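Local coordinates for Rv3651-like N-terminal domain-containing protein (Mycobacterium tuberculosis, PDB 4Q6U) that is of unknown function but, as a chain of three sensor-type domains of the GAF and PAS classes, probably takes part in signal sensing, at residues I76-V81 with H89-W94; P37-L42 with A50-I55; R142-D147 with T252-L257; E152-E157 with W177-W182. One frame throughout, in Å; residues are numbered along the deposited sequence.

In the fold
Contacts 1 and 2 lie in the N-terminal GAF-like domain and contacts 3 and 4 in the PAS-like part of the chain. Contact 2 comes first in sequence, bringing helix 38-41 to helix 48-61; contact 1, the hairpin 74-82/88-97, follows and touches the same helix, I76 packing on A50, V51 and A54, with the centres about 11 Å apart. Contact 4, within the middle domain, is nested inside the long loop closed by contact 3, which joins the middle and C-terminal domains. Their centres are about 13 Å apart, and K255 of contact 3 reaches E157 of contact 4 in a salt bridge. About 30 Å separates the centres of contacts 1 and 3, as suits an elongated multidomain sensor.

Contact 1: I76-V81 with H89-W94; sequences IRTEPV and HGVQVW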
loop_
_atom_site.group_PDB
_atom_site.type_symbol
_atom_site.label_atom_id
_atom_site.label_comp_id
_atom_site.label_asym_id
_atom_site.label_seq_id
_atom_site.Cartn_x
_atom_site.Cartn_y
_atom_site.Cartn_z
ATOM N N ILE B 76 19.669 5.609 -38.365
ATOM C CA ILE B 76 18.951 6.009 -37.165
ATOM C C ILE B 76 17.617 6.600 -37.587
ATOM O O ILE B 76 17.561 7.466 -38.458
ATOM C CB ILE B 76 19.746 7.036 -36.331
ATOM C CG1 ILE B 76 21.173 6.536 -36.084
ATOM C CG2 ILE B 76 19.030 7.347 -35.027
ATOM C CD1 ILE B 76 22.020 7.466 -35.240
ATOM N N ARG B 77 16.534 6.125 -36.987
ATOM C CA ARG B 77 15.228 6.657 -37.350
ATOM C C ARG B 77 14.567 7.263 -36.133
ATOM O O ARG B 77 14.566 6.674 -35.056
ATOM C CB ARG B 77 14.357 5.572 -37.972
ATOM C CG ARG B 77 15.039 4.874 -39.139
ATOM C CD ARG B 77 14.083 3.964 -39.868
ATOM N NE ARG B 77 12.836 4.651 -40.185
ATOM C CZ ARG B 77 12.079 4.367 -41.238
ATOM N NH1 ARG B 77 12.452 3.409 -42.082
ATOM N NH2 ARG B 77 10.957 5.044 -41.452
ATOM N N THR B 78 14.042 8.469 -36.304
ATOM C CA THR B 78 13.404 9.165 -35.205
ATOM C C THR B 78 11.979 9.592 -35.554
ATOM O O THR B 78 11.682 9.985 -36.682
ATOM C CB THR B 78 14.213 10.405 -34.778
ATOM O OG1 THR B 78 14.489 11.223 -35.922
ATOM C CG2 THR B 78 15.525 9.998 -34.126
ATOM N N GLU B 79 11.112 9.496 -34.551
ATOM C CA GLU B 79 9.711 9.869 -34.651
ATOM C C GLU B 79 9.399 10.836 -33.527
ATOM O O GLU B 79 9.507 10.471 -32.354
ATOM C CB GLU B 79 8.806 8.638 -34.550
ATOM C CG GLU B 79 8.949 7.662 -35.695
ATOM C CD GLU B 79 8.513 8.254 -37.012
ATOM O OE1 GLU B 79 7.565 9.060 -37.016
ATOM O OE2 GLU B 79 9.129 7.924 -38.039
ATOM N N PRO B 80 9.031 12.076 -33.873
ATOM C CA PRO B 80 8.652 13.052 -32.852
ATOM C C PRO B 80 7.362 12.643 -32.146
ATOM O O PRO B 80 6.495 12.025 -32.765
ATOM C CB PRO B 80 8.447 14.341 -33.666
ATOM C CG PRO B 80 8.052 13.860 -35.002
ATOM C CD PRO B 80 8.922 12.648 -35.228
ATOM N N VAL B 81 7.254 12.962 -30.862
ATOM C CA VAL B 81 5.991 12.831 -30.164
ATOM C C VAL B 81 5.528 14.237 -29.816
ATOM O O VAL B 81 6.061 14.870 -28.900
ATOM C CB VAL B 81 6.100 11.986 -28.891
ATOM C CG1 VAL B 81 4.709 11.668 -28.359
ATOM C CG2 VAL B 81 6.857 10.696 -29.175
ATOM N N HIS B 89 6.977 16.413 -26.766
ATOM C CA HIS B 89 7.078 15.746 -25.475
ATOM C C HIS B 89 8.198 14.719 -25.457
ATOM O O HIS B 89 8.749 14.389 -24.399
ATOM C CB HIS B 89 5.762 15.056 -25.115
ATOM C CG HIS B 89 4.712 15.992 -24.613
ATOM N ND1 HIS B 89 3.709 15.594 -23.752
ATOM C CD2 HIS B 89 4.506 17.311 -24.841
ATOM C CE1 HIS B 89 2.932 16.624 -23.478
ATOM N NE2 HIS B 89 3.394 17.681 -24.126
ATOM N N GLY B 90 8.507 14.186 -26.626
ATOM C CA GLY B 90 9.538 13.174 -26.716
ATOM C C GLY B 90 9.860 12.789 -28.143
ATOM O O GLY B 90 9.286 13.325 -29.095
ATOM N N VAL B 91 10.794 11.854 -28.271
ATOM C CA VAL B 91 11.232 11.330 -29.555
ATOM C C VAL B 91 11.375 9.817 -29.424
ATOM O O VAL B 91 11.928 9.326 -28.439
ATOM C CB VAL B 91 12.586 11.950 -30.006
ATOM C CG1 VAL B 91 13.119 11.262 -31.272
ATOM C CG2 VAL B 91 12.456 13.447 -30.212
ATOM N N GLN B 92 10.867 9.077 -30.402
ATOM C CA GLN B 92 11.049 7.635 -30.415
ATOM C C GLN B 92 12.169 7.322 -31.394
ATOM O O GLN B 92 12.174 7.850 -32.501
ATOM C CB GLN B 92 9.762 6.922 -30.804
ATOM C CG GLN B 92 9.468 5.708 -29.952
ATOM C CD GLN B 92 8.041 5.235 -30.101
ATOM O OE1 GLN B 92 7.270 5.790 -30.895
ATOM N NE2 GLN B 92 7.677 4.205 -29.338
ATOM N N VAL B 93 13.118 6.484 -30.978
ATOM C CA VAL B 93 14.337 6.253 -31.769
ATOM C C VAL B 93 14.609 4.770 -32.014
ATOM O O VAL B 93 14.439 3.932 -31.113
ATOM C CB VAL B 93 15.574 6.869 -31.077
ATOM C CG1 VAL B 93 16.811 6.806 -31.996
ATOM C CG2 VAL B 93 15.302 8.296 -30.665
ATOM N N TRP B 94 15.046 4.449 -33.230
ATOM C CA TRP B 94 15.434 3.089 -33.575
ATOM C C TRP B 94 16.721 3.127 -34.391
ATOM O O TRP B 94 16.861 3.970 -35.272
ATOM C CB TRP B 94 14.321 2.392 -34.358
ATOM C CG TRP B 94 14.697 1.046 -34.868
ATOM C CD1 TRP B 94 14.483 -0.154 -34.254
ATOM C CD2 TRP B 94 15.365 0.751 -36.099
ATOM N NE1 TRP B 94 14.973 -1.176 -35.027
ATOM C CE2 TRP B 94 15.519 -0.647 -36.167
ATOM C CE3 TRP B 94 15.843 1.534 -37.151
ATOM C CZ2 TRP B 94 16.138 -1.281 -37.244
ATOM C CZ3 TRP B 94 16.464 0.902 -38.222
ATOM C CH2 TRP B 94 16.601 -0.492 -38.259
#
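The two strands of a β-hairpin, 74-82 and 88-97, run side by side in the antiparallel sheet of the GAF-like N-terminal domain. R77-W94, E79-Q92 and V81-G90 are hydrogen-bonded pairs, the first two each closed by two backbone bonds; the straightest runs from Q92 N to E79 O (2.8 Å, 173°). They alternate with the non-hydrogen-bonded pairs T78-V93 and P80-V91, where CA-H groups approach carbonyls, as T78 CA does Q92 O at 3.2 Å.

T78, V91 and V93 share one face. T78 CG2, anti to its carbonyl carbon, lies alongside V93 CG2 at 3.9 Å, while T78 CB meets V91 CG1 at 3.8 Å. Helix 48-61 covers this face, and T58 hydrogen-bonds T78 OG1. On the other face R77 CG, anti to the carbonyl carbon, comes to the edge of the W94 ring, 4.0 Å from W94 CE3; farther out the chain bends at chi3, and guanidinium and indole are steeply inclined, 76° apart. Q92 reaches past the hairpin to R105 and P106.

Near the turn, V81 O receives H89 N at 2.8 Å, almost along the C=O axis, and G90 N only weakly at 3.4 Å. Two residues thus face one, a classic β-bulge in an antiparallel hairpin.

Contact 2: P37-L42 with A50-I55; sequences PITTFL and AVRTAI
Apolar packing with one arginine laid over a methyl group joins the short helix 38-41 to helix 48-61, a partly buried contact within the N-terminal GAF-like domain. No hydrogen bond crosses between the segments; the tie is made by side chains alone. V51 and I38 carry the apolar part. V51 CG1, anti to the backbone N (chi1 161°), takes L42 CD1 at 4.1 Å, the two side chains crossing at about a right angle, and I38 CG1 lies a little farther from the same V51 methyl at 4.3 Å. I38 CD1 then continues toward I55 CD1, a looser tip-to-tip approach of 4.5 Å.

Both helices belong to the GAF-like domain, where helix 38-41 directly follows strand 31-37, and helix 48-61 lies against the hairpin strand 74-82, with I76 packed against A50, V51 and A54. P37 is the N-cap residue of the short helix, and its carbonyl O accepts from both T40 N and F41 N.

Toward the outer side, R52 bends at chi3 (77°) and swings its guanidinium across T39. The methyl CG2 of T39 sits over the centre of that flat group, 3.7 Å from R52 CZ, so the contact is made through a face and uses none of the N-H groups. T39 CG2 is anti to its own carbonyl carbon, while OG1 occupies the crowded position between N and C (chi1 58°) and hydrogen-bonds E22.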
loop_
_atom_site.group_PDB
_atom_site.type_symbol
_atom_site.label_atom_id
_atom_site.label_comp_id
_atom_site.label_asym_id
_atom_site.label_seq_id
_atom_site.Cartn_x
_atom_site.Cartn_y
_atom_site.Cartn_z
ATOM N N PRO B 37 19.240 9.089 -18.483
ATOM C CA PRO B 37 19.901 9.969 -19.455
ATOM C C PRO B 37 20.566 9.160 -20.557
ATOM O O PRO B 37 21.252 8.171 -20.282
ATOM C CB PRO B 37 20.929 10.719 -18.606
ATOM C CG PRO B 37 20.320 10.753 -17.249
ATOM C CD PRO B 37 19.620 9.423 -17.099
ATOM N N ILE B 38 20.332 9.577 -21.796
ATOM C CA ILE B 38 20.744 8.813 -22.961
ATOM C C ILE B 38 22.241 8.487 -22.922
ATOM O O ILE B 38 22.667 7.462 -23.456
ATOM C CB ILE B 38 20.385 9.576 -24.266
ATOM C CG1 ILE B 38 20.369 8.634 -25.469
ATOM C CG2 ILE B 38 21.296 10.780 -24.477
ATOM C CD1 ILE B 38 19.132 7.777 -25.527
ATOM N N THR B 39 23.030 9.330 -22.256
ATOM C CA THR B 39 24.478 9.107 -22.166
ATOM C C THR B 39 24.815 8.023 -21.151
ATOM O O THR B 39 25.898 7.442 -21.186
ATOM C CB THR B 39 25.243 10.389 -21.775
ATOM O OG1 THR B 39 24.761 10.874 -20.516
ATOM C CG2 THR B 39 25.078 11.466 -22.839
ATOM N N THR B 40 23.889 7.774 -20.234
ATOM C CA THR B 40 24.032 6.701 -19.264
ATOM C C THR B 40 23.490 5.407 -19.859
ATOM O O THR B 40 24.124 4.353 -19.777
ATOM C CB THR B 40 23.298 7.028 -17.944
ATOM O OG1 THR B 40 24.010 8.054 -17.240
ATOM C CG2 THR B 40 23.199 5.795 -17.057
ATOM N N PHE B 41 22.315 5.503 -20.473
ATOM C CA PHE B 41 21.667 4.351 -21.085
ATOM C C PHE B 41 22.522 3.805 -22.225
ATOM O O PHE B 41 22.551 2.600 -22.468
ATOM C CB PHE B 41 20.263 4.729 -21.592
ATOM C CG PHE B 41 19.408 3.544 -21.955
ATOM C CD1 PHE B 41 18.649 2.897 -20.989
ATOM C CD2 PHE B 41 19.365 3.074 -23.257
ATOM C CE1 PHE B 41 17.868 1.800 -21.316
ATOM C CE2 PHE B 41 18.584 1.979 -23.593
ATOM C CZ PHE B 41 17.834 1.342 -22.620
ATOM N N LEU B 42 23.229 4.695 -22.912
ATOM C CA LEU B 42 24.058 4.290 -24.042
ATOM C C LEU B 42 25.539 4.607 -23.815
ATOM O O LEU B 42 26.272 4.888 -24.769
ATOM C CB LEU B 42 23.563 4.961 -25.329
ATOM C CG LEU B 42 22.135 4.611 -25.759
ATOM C CD1 LEU B 42 21.739 5.377 -27.005
ATOM C CD2 LEU B 42 21.977 3.117 -25.987
ATOM N N ALA B 50 26.068 9.793 -32.494
ATOM C CA ALA B 50 25.176 9.969 -33.636
ATOM C C ALA B 50 23.711 9.962 -33.207
ATOM O O ALA B 50 22.887 10.705 -33.751
ATOM C CB ALA B 50 25.429 8.889 -34.676
ATOM N N VAL B 51 23.393 9.118 -32.231
ATOM C CA VAL B 51 22.040 9.056 -31.695
ATOM C C VAL B 51 21.655 10.394 -31.081
ATOM O O VAL B 51 20.546 10.887 -31.303
ATOM C CB VAL B 51 21.897 7.931 -30.648
ATOM C CG1 VAL B 51 20.682 8.166 -29.771
ATOM C CG2 VAL B 51 21.795 6.590 -31.339
ATOM N N ARG B 52 22.576 10.988 -30.326
ATOM C CA ARG B 52 22.334 12.294 -29.725
ATOM C C ARG B 52 22.021 13.326 -30.802
ATOM O O ARG B 52 21.165 14.190 -30.621
ATOM C CB ARG B 52 23.538 12.747 -28.894
ATOM C CG ARG B 52 23.833 11.874 -27.685
ATOM C CD ARG B 52 24.990 12.428 -26.859
ATOM N NE ARG B 52 24.589 13.566 -26.032
ATOM C CZ ARG B 52 25.415 14.239 -25.237
ATOM N NH1 ARG B 52 26.693 13.894 -25.163
ATOM N NH2 ARG B 52 24.966 15.261 -24.518
ATOM N N THR B 53 22.705 13.213 -31.936
ATOM C CA THR B 53 22.541 14.158 -33.035
ATOM C C THR B 53 21.183 13.989 -33.717
ATOM O O THR B 53 20.520 14.974 -34.048
ATOM C CB THR B 53 23.678 13.998 -34.069
ATOM O OG1 THR B 53 24.932 14.293 -33.440
ATOM C CG2 THR B 53 23.478 14.936 -35.248
ATOM N N ALA B 54 20.771 12.740 -33.908
ATOM C CA ALA B 54 19.479 12.434 -34.513
ATOM C C ALA B 54 18.328 13.008 -33.694
ATOM O O ALA B 54 17.394 13.594 -34.239
ATOM C CB ALA B 54 19.307 10.932 -34.668
ATOM N N ILE B 55 18.398 12.822 -32.381
ATOM C CA ILE B 55 17.355 13.316 -31.486
ATOM C C ILE B 55 17.349 14.845 -31.490
ATOM O O ILE B 55 16.292 15.472 -31.583
ATOM C CB ILE B 55 17.550 12.787 -30.044
ATOM C CG1 ILE B 55 17.415 11.262 -30.009
ATOM C CG2 ILE B 55 16.545 13.421 -29.079
ATOM C CD1 ILE B 55 17.793 10.646 -28.677
#

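Contact 3: R142-D147 with T252-L257; sequences RAFAED and TLLKWL
F144 and A145 press from a loop of the middle PAS-like domain against strand 253-256, an outermost strand of the C-terminal PAS-like sheet, so this buried contact is an interface between domains. The F144 ring lies alongside L254, pointing the same way, and takes L254 CD2 in plane at its edge, 3.9 Å from CD2 of F144. T252 CG2 approaches the same ring carbon obliquely at 4.1 Å, while W113 stacks on the phenyl group. The methyl of A145 is held among three neighbours: L253 CG at 3.8 Å, W256 CD1 at 3.7 Å and the carbonyl O of L254. L254 and K255 both face L245, a classic β-bulge in the strand.

Within the loop R142 grips D147 side-on, NE and NH2 both meeting OD1 within the guanidinium plane; the NE bond uses the syn lone pair. R142 also forms a salt bridge with D122. E146 CB lies over one guanidinium face, and E146 OE1 accepts A143 N through its anti lone pair at 2.8 Å.

No direct hydrogen bond joins the segments, but two waters do. One bridges A145 O and W256 N; the other accepts from F144 N and donates to L253 O, at 2.8 Å from each atom.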
loop_
_atom_site.group_PDB
_atom_site.type_symbol
_atom_site.label_atom_id
_atom_site.label_comp_id
_atom_site.label_asym_id
_atom_site.label_seq_id
_atom_site.Cartn_x
_atom_site.Cartn_y
_atom_site.Cartn_z
ATOM N N ARG B 142 -10.908 18.083 -20.017
ATOM C CA ARG B 142 -11.119 16.905 -19.181
ATOM C C ARG B 142 -10.797 17.196 -17.723
ATOM O O ARG B 142 -9.825 17.889 -17.422
ATOM C CB ARG B 142 -10.249 15.727 -19.671
ATOM C CG ARG B 142 -10.534 15.272 -21.105
ATOM C CD ARG B 142 -9.467 14.286 -21.615
ATOM N NE ARG B 142 -9.440 13.050 -20.835
ATOM C CZ ARG B 142 -10.334 12.067 -20.950
ATOM N NH1 ARG B 142 -11.334 12.171 -21.818
ATOM N NH2 ARG B 142 -10.223 10.970 -20.197
ATOM N N ALA B 143 -11.616 16.672 -16.815
ATOM C CA ALA B 143 -11.265 16.686 -15.405
ATOM C C ALA B 143 -10.143 15.686 -15.190
ATOM O O ALA B 143 -10.063 14.671 -15.898
ATOM C CB ALA B 143 -12.469 16.348 -14.532
ATOM N N PHE B 144 -9.269 15.976 -14.232
ATOM C CA PHE B 144 -8.217 15.029 -13.864
ATOM C C PHE B 144 -8.840 13.674 -13.528
ATOM O O PHE B 144 -8.271 12.630 -13.829
ATOM C CB PHE B 144 -7.391 15.543 -12.675
ATOM C CG PHE B 144 -6.628 16.812 -12.950
ATOM C CD1 PHE B 144 -6.362 17.228 -14.247
ATOM C CD2 PHE B 144 -6.178 17.599 -11.897
ATOM C CE1 PHE B 144 -5.658 18.401 -14.498
ATOM C CE2 PHE B 144 -5.468 18.769 -12.134
ATOM C CZ PHE B 144 -5.203 19.174 -13.439
ATOM N N ALA B 145 -10.029 13.687 -12.931
ATOM C CA ALA B 145 -10.673 12.434 -12.528
ATOM C C ALA B 145 -11.146 11.600 -13.732
ATOM O O ALA B 145 -11.570 10.454 -13.564
ATOM C CB ALA B 145 -11.865 12.723 -11.564
ATOM N N GLU B 146 -11.061 12.159 -14.944
ATOM C CA GLU B 146 -11.379 11.395 -16.154
ATOM C C GLU B 146 -10.148 10.650 -16.693
ATOM O O GLU B 146 -10.268 9.741 -17.519
ATOM C CB GLU B 146 -11.962 12.318 -17.251
ATOM C CG GLU B 146 -13.286 12.993 -16.845
ATOM C CD GLU B 146 -13.884 13.881 -17.932
ATOM O OE1 GLU B 146 -13.697 15.113 -17.850
ATOM O OE2 GLU B 146 -14.561 13.358 -18.848
ATOM N N ASP B 147 -8.963 11.049 -16.235
ATOM C CA ASP B 147 -7.720 10.404 -16.652
ATOM C C ASP B 147 -7.258 9.369 -15.614
ATOM O O ASP B 147 -6.541 8.434 -15.937
ATOM C CB ASP B 147 -6.628 11.452 -16.885
ATOM C CG ASP B 147 -6.799 12.189 -18.205
ATOM O OD1 ASP B 147 -7.844 11.984 -18.864
ATOM O OD2 ASP B 147 -5.883 12.957 -18.578
ATOM N N THR B 252 -10.962 21.842 -7.557
ATOM C CA THR B 252 -10.663 21.028 -8.722
ATOM C C THR B 252 -10.870 19.554 -8.376
ATOM O O THR B 252 -10.400 19.081 -7.339
ATOM C CB THR B 252 -9.225 21.253 -9.213
ATOM O OG1 THR B 252 -9.069 22.614 -9.630
ATOM C CG2 THR B 252 -8.902 20.321 -10.380
ATOM N N LEU B 253 -11.598 18.836 -9.222
ATOM C CA LEU B 253 -11.836 17.413 -8.991
ATOM C C LEU B 253 -10.617 16.595 -9.424
ATOM O O LEU B 253 -10.132 16.740 -10.555
ATOM C CB LEU B 253 -13.087 16.967 -9.741
ATOM C CG LEU B 253 -13.531 15.516 -9.604
ATOM C CD1 LEU B 253 -13.935 15.193 -8.170
ATOM C CD2 LEU B 253 -14.682 15.259 -10.563
ATOM N N LEU B 254 -10.117 15.745 -8.527
ATOM C CA LEU B 254 -8.891 14.984 -8.801
ATOM C C LEU B 254 -9.145 13.519 -9.137
ATOM O O LEU B 254 -8.595 12.993 -10.109
ATOM C CB LEU B 254 -7.942 15.051 -7.606
ATOM C CG LEU B 254 -7.566 16.430 -7.071
ATOM C CD1 LEU B 254 -6.763 16.274 -5.794
ATOM C CD2 LEU B 254 -6.790 17.250 -8.110
ATOM N N LYS B 255 -9.964 12.856 -8.324
ATOM C CA LYS B 255 -10.162 11.419 -8.469
ATOM C C LYS B 255 -11.474 10.951 -7.863
ATOM O O LYS B 255 -11.846 11.393 -6.781
ATOM C CB LYS B 255 -9.015 10.648 -7.806
ATOM C CG LYS B 255 -9.127 9.140 -8.016
ATOM C CD LYS B 255 -8.039 8.390 -7.316
ATOM C CE LYS B 255 -8.211 6.901 -7.519
ATOM N NZ LYS B 255 -7.677 6.404 -8.824
ATOM N N TRP B 256 -12.161 10.049 -8.556
ATOM C CA TRP B 256 -13.330 9.376 -7.988
ATOM C C TRP B 256 -12.880 8.136 -7.227
ATOM O O TRP B 256 -12.087 7.355 -7.741
ATOM C CB TRP B 256 -14.325 8.976 -9.073
ATOM C CG TRP B 256 -15.030 10.147 -9.687
ATOM C CD1 TRP B 256 -14.818 10.671 -10.926
ATOM C CD2 TRP B 256 -16.052 10.942 -9.079
ATOM N NE1 TRP B 256 -15.655 11.749 -11.134
ATOM C CE2 TRP B 256 -16.415 11.940 -10.007
ATOM C CE3 TRP B 256 -16.691 10.910 -7.830
ATOM C CZ2 TRP B 256 -17.392 12.890 -9.738
ATOM C CZ3 TRP B 256 -17.665 11.859 -7.561
ATOM C CH2 TRP B 256 -18.006 12.837 -8.510
ATOM N N LEU B 257 -13.391 7.961 -6.009
ATOM C CA LEU B 257 -13.034 6.806 -5.172
ATOM C C LEU B 257 -14.125 5.746 -5.260
ATOM O O LEU B 257 -13.896 4.567 -5.033
ATOM C CB LEU B 257 -12.813 7.242 -3.729
ATOM C CG LEU B 257 -11.622 8.173 -3.514
ATOM C CD1 LEU B 257 -11.513 8.556 -2.054
ATOM C CD2 LEU B 257 -10.323 7.529 -4.001
HETATM O O HOH W 1 -9.944 18.310 -12.901
HETATM O O HOH W 2 -11.137 9.116 -11.129
#

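Contact 4: E152-E157 with W177-W182; sequences ELNPNE and WDLTDW
N154 lies flat on the indole of W177, its amide and the ring planes only 9° apart. N154 CB sits over the five-membered ring of W177, 3.2 Å from the centroid and close to the normal, a CH-π contact; N154 CG follows at 3.4 Å from W177 CG. Beyond the ring the amide bonds both backbone polar atoms of D178. N154 OD1 accepts D178 N at 2.8 Å, with the donor above the carbonyl plane, and N154 ND2 gives a nearly straight bond to D178 O (3.1 Å, 169°), in the amide plane and on a lone pair. These two bonds fix the amide's rotation and so hold it parallel to the indole.

At the edge of the indole, W177 NE1 donates to P155 O at 2.8 Å, the acceptor tilted out of the ring plane. P155 CD slides past W177 CD1, and the E157 side chain crosses the far end of the indole, E157 CD 4.0 Å from W177 CH2.

A type II turn from N154 to E157 sets these groups in place. Within it E157 N bonds N154 O, and E157 OE1 returns to N154 N at 3.0 Å; the other carboxylate oxygen forms a salt bridge with K255 of the C-terminal domain. F191 meets W177 edge-to-face, and N156 N reaches D226 of the second subunit. This is a type II turn at the N-terminus of helix 157-165, packed on an outer strand of the antiparallel sheet of the PAS-like middle domain.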
loop_
_atom_site.group_PDB
_atom_site.type_symbol
_atom_site.label_atom_id
_atom_site.label_comp_id
_atom_site.label_asym_id
_atom_site.label_seq_id
_atom_site.Cartn_x
_atom_site.Cartn_y
_atom_site.Cartn_z
ATOM N N GLU B 152 -10.131 2.181 -8.319
ATOM C CA GLU B 152 -8.852 1.461 -8.333
ATOM C C GLU B 152 -7.643 2.379 -8.136
ATOM O O GLU B 152 -7.574 3.460 -8.712
ATOM C CB GLU B 152 -8.690 0.690 -9.647
ATOM C CG GLU B 152 -9.926 -0.085 -10.062
ATOM C CD GLU B 152 -10.194 -1.275 -9.168
ATOM O OE1 GLU B 152 -9.219 -1.908 -8.710
ATOM O OE2 GLU B 152 -11.381 -1.576 -8.922
ATOM N N LEU B 153 -6.674 1.912 -7.359
ATOM C CA LEU B 153 -5.479 2.684 -7.031
ATOM C C LEU B 153 -4.240 2.107 -7.716
ATOM O O LEU B 153 -4.152 0.905 -7.937
ATOM C CB LEU B 153 -5.260 2.702 -5.510
ATOM C CG LEU B 153 -6.460 3.173 -4.679
ATOM C CD1 LEU B 153 -6.087 3.147 -3.195
ATOM C CD2 LEU B 153 -6.895 4.546 -5.093
ATOM N N ASN B 154 -3.271 2.958 -8.016
ATOM C CA ASN B 154 -2.061 2.498 -8.688
ATOM C C ASN B 154 -0.809 3.000 -7.996
ATOM O O ASN B 154 -0.896 3.920 -7.179
ATOM C CB ASN B 154 -2.078 2.952 -10.153
ATOM C CG ASN B 154 -2.682 1.915 -11.063
ATOM O OD1 ASN B 154 -2.116 0.837 -11.250
ATOM N ND2 ASN B 154 -3.835 2.228 -11.636
ATOM N N PRO B 155 0.358 2.383 -8.298
ATOM C CA PRO B 155 1.628 2.797 -7.695
ATOM C C PRO B 155 1.924 4.273 -7.879
ATOM O O PRO B 155 1.804 4.794 -8.994
ATOM C CB PRO B 155 2.668 1.954 -8.445
ATOM C CG PRO B 155 1.944 0.739 -8.833
ATOM C CD PRO B 155 0.516 1.144 -9.084
ATOM N N ASN B 156 2.341 4.922 -6.796
ATOM C CA ASN B 156 2.711 6.333 -6.817
ATOM C C ASN B 156 1.585 7.275 -7.228
ATOM O O ASN B 156 1.839 8.418 -7.608
ATOM C CB ASN B 156 3.926 6.547 -7.733
ATOM C CG ASN B 156 5.201 5.984 -7.135
ATOM O OD1 ASN B 156 5.690 4.928 -7.547
ATOM N ND2 ASN B 156 5.728 6.672 -6.129
ATOM N N GLU B 157 0.340 6.819 -7.123
ATOM C CA GLU B 157 -0.793 7.702 -7.396
ATOM C C GLU B 157 -0.817 8.867 -6.395
ATOM O O GLU B 157 -1.286 9.959 -6.710
ATOM C CB GLU B 157 -2.121 6.929 -7.362
ATOM C CG GLU B 157 -3.334 7.766 -7.833
ATOM C CD GLU B 157 -4.463 6.914 -8.395
ATOM O OE1 GLU B 157 -4.398 5.676 -8.275
ATOM O OE2 GLU B 157 -5.419 7.480 -8.964
ATOM N N TRP B 177 1.045 1.301 -14.767
ATOM C CA TRP B 177 -0.246 1.227 -14.078
ATOM C C TRP B 177 -1.166 0.143 -14.630
ATOM O O TRP B 177 -1.132 -0.160 -15.823
ATOM C CB TRP B 177 -0.970 2.571 -14.154
ATOM C CG TRP B 177 -0.506 3.573 -13.151
ATOM C CD1 TRP B 177 0.665 3.556 -12.440
ATOM C CD2 TRP B 177 -1.214 4.744 -12.732
ATOM N NE1 TRP B 177 0.726 4.651 -11.612
ATOM C CE2 TRP B 177 -0.416 5.397 -11.775
ATOM C CE3 TRP B 177 -2.455 5.297 -13.069
ATOM C CZ2 TRP B 177 -0.811 6.582 -11.160
ATOM C CZ3 TRP B 177 -2.844 6.471 -12.456
ATOM C CH2 TRP B 177 -2.027 7.099 -11.512
ATOM N N ASP B 178 -1.984 -0.432 -13.750
ATOM C CA ASP B 178 -3.025 -1.379 -14.142
ATOM C C ASP B 178 -4.350 -0.674 -14.427
ATOM O O ASP B 178 -4.837 0.100 -13.598
ATOM C CB ASP B 178 -3.238 -2.420 -13.052
ATOM C CG ASP B 178 -2.040 -3.325 -12.873
ATOM O OD1 ASP B 178 -1.845 -4.214 -13.727
ATOM O OD2 ASP B 178 -1.297 -3.143 -11.885
ATOM N N LEU B 179 -4.940 -0.949 -15.586
ATOM C CA LEU B 179 -6.233 -0.363 -15.943
ATOM C C LEU B 179 -7.177 -1.419 -16.508
ATOM O O LEU B 179 -6.798 -2.574 -16.695
ATOM C CB LEU B 179 -6.063 0.759 -16.969
ATOM C CG LEU B 179 -5.026 1.870 -16.778
ATOM C CD1 LEU B 179 -5.006 2.779 -18.017
ATOM C CD2 LEU B 179 -5.321 2.688 -15.535
ATOM N N THR B 180 -8.405 -1.015 -16.799
ATOM C CA THR B 180 -9.327 -1.880 -17.518
ATOM C C THR B 180 -9.909 -1.111 -18.708
ATOM O O THR B 180 -10.430 -0.006 -18.546
ATOM C CB THR B 180 -10.447 -2.391 -16.595
ATOM O OG1 THR B 180 -9.907 -3.356 -15.676
ATOM C CG2 THR B 180 -11.544 -3.046 -17.402
ATOM N N ASP B 181 -9.810 -1.672 -19.910
ATOM C CA ASP B 181 -10.301 -0.943 -21.080
ATOM C C ASP B 181 -11.830 -0.937 -21.111
ATOM O O ASP B 181 -12.476 -1.469 -20.207
ATOM C CB ASP B 181 -9.724 -1.511 -22.387
ATOM C CG ASP B 181 -10.180 -2.935 -22.689
ATOM O OD1 ASP B 181 -11.117 -3.453 -22.046
ATOM O OD2 ASP B 181 -9.592 -3.541 -23.607
ATOM N N TRP B 182 -12.401 -0.349 -22.158
ATOM C CA TRP B 182 -13.846 -0.158 -22.216
ATOM C C TRP B 182 -14.593 -1.448 -22.540
ATOM O O TRP B 182 -15.812 -1.514 -22.400
ATOM C CB TRP B 182 -14.200 0.921 -23.238
ATOM C CG TRP B 182 -13.781 0.609 -24.640
ATOM C CD1 TRP B 182 -12.576 0.888 -25.214
ATOM C CD2 TRP B 182 -14.573 -0.021 -25.656
ATOM N NE1 TRP B 182 -12.566 0.467 -26.520
ATOM C CE2 TRP B 182 -13.779 -0.097 -26.817
ATOM C CE3 TRP B 182 -15.875 -0.531 -25.693
ATOM C CZ2 TRP B 182 -14.242 -0.663 -28.004
ATOM C CZ3 TRP B 182 -16.335 -1.095 -26.875
ATOM C CH2 TRP B 182 -15.520 -1.155 -28.013
#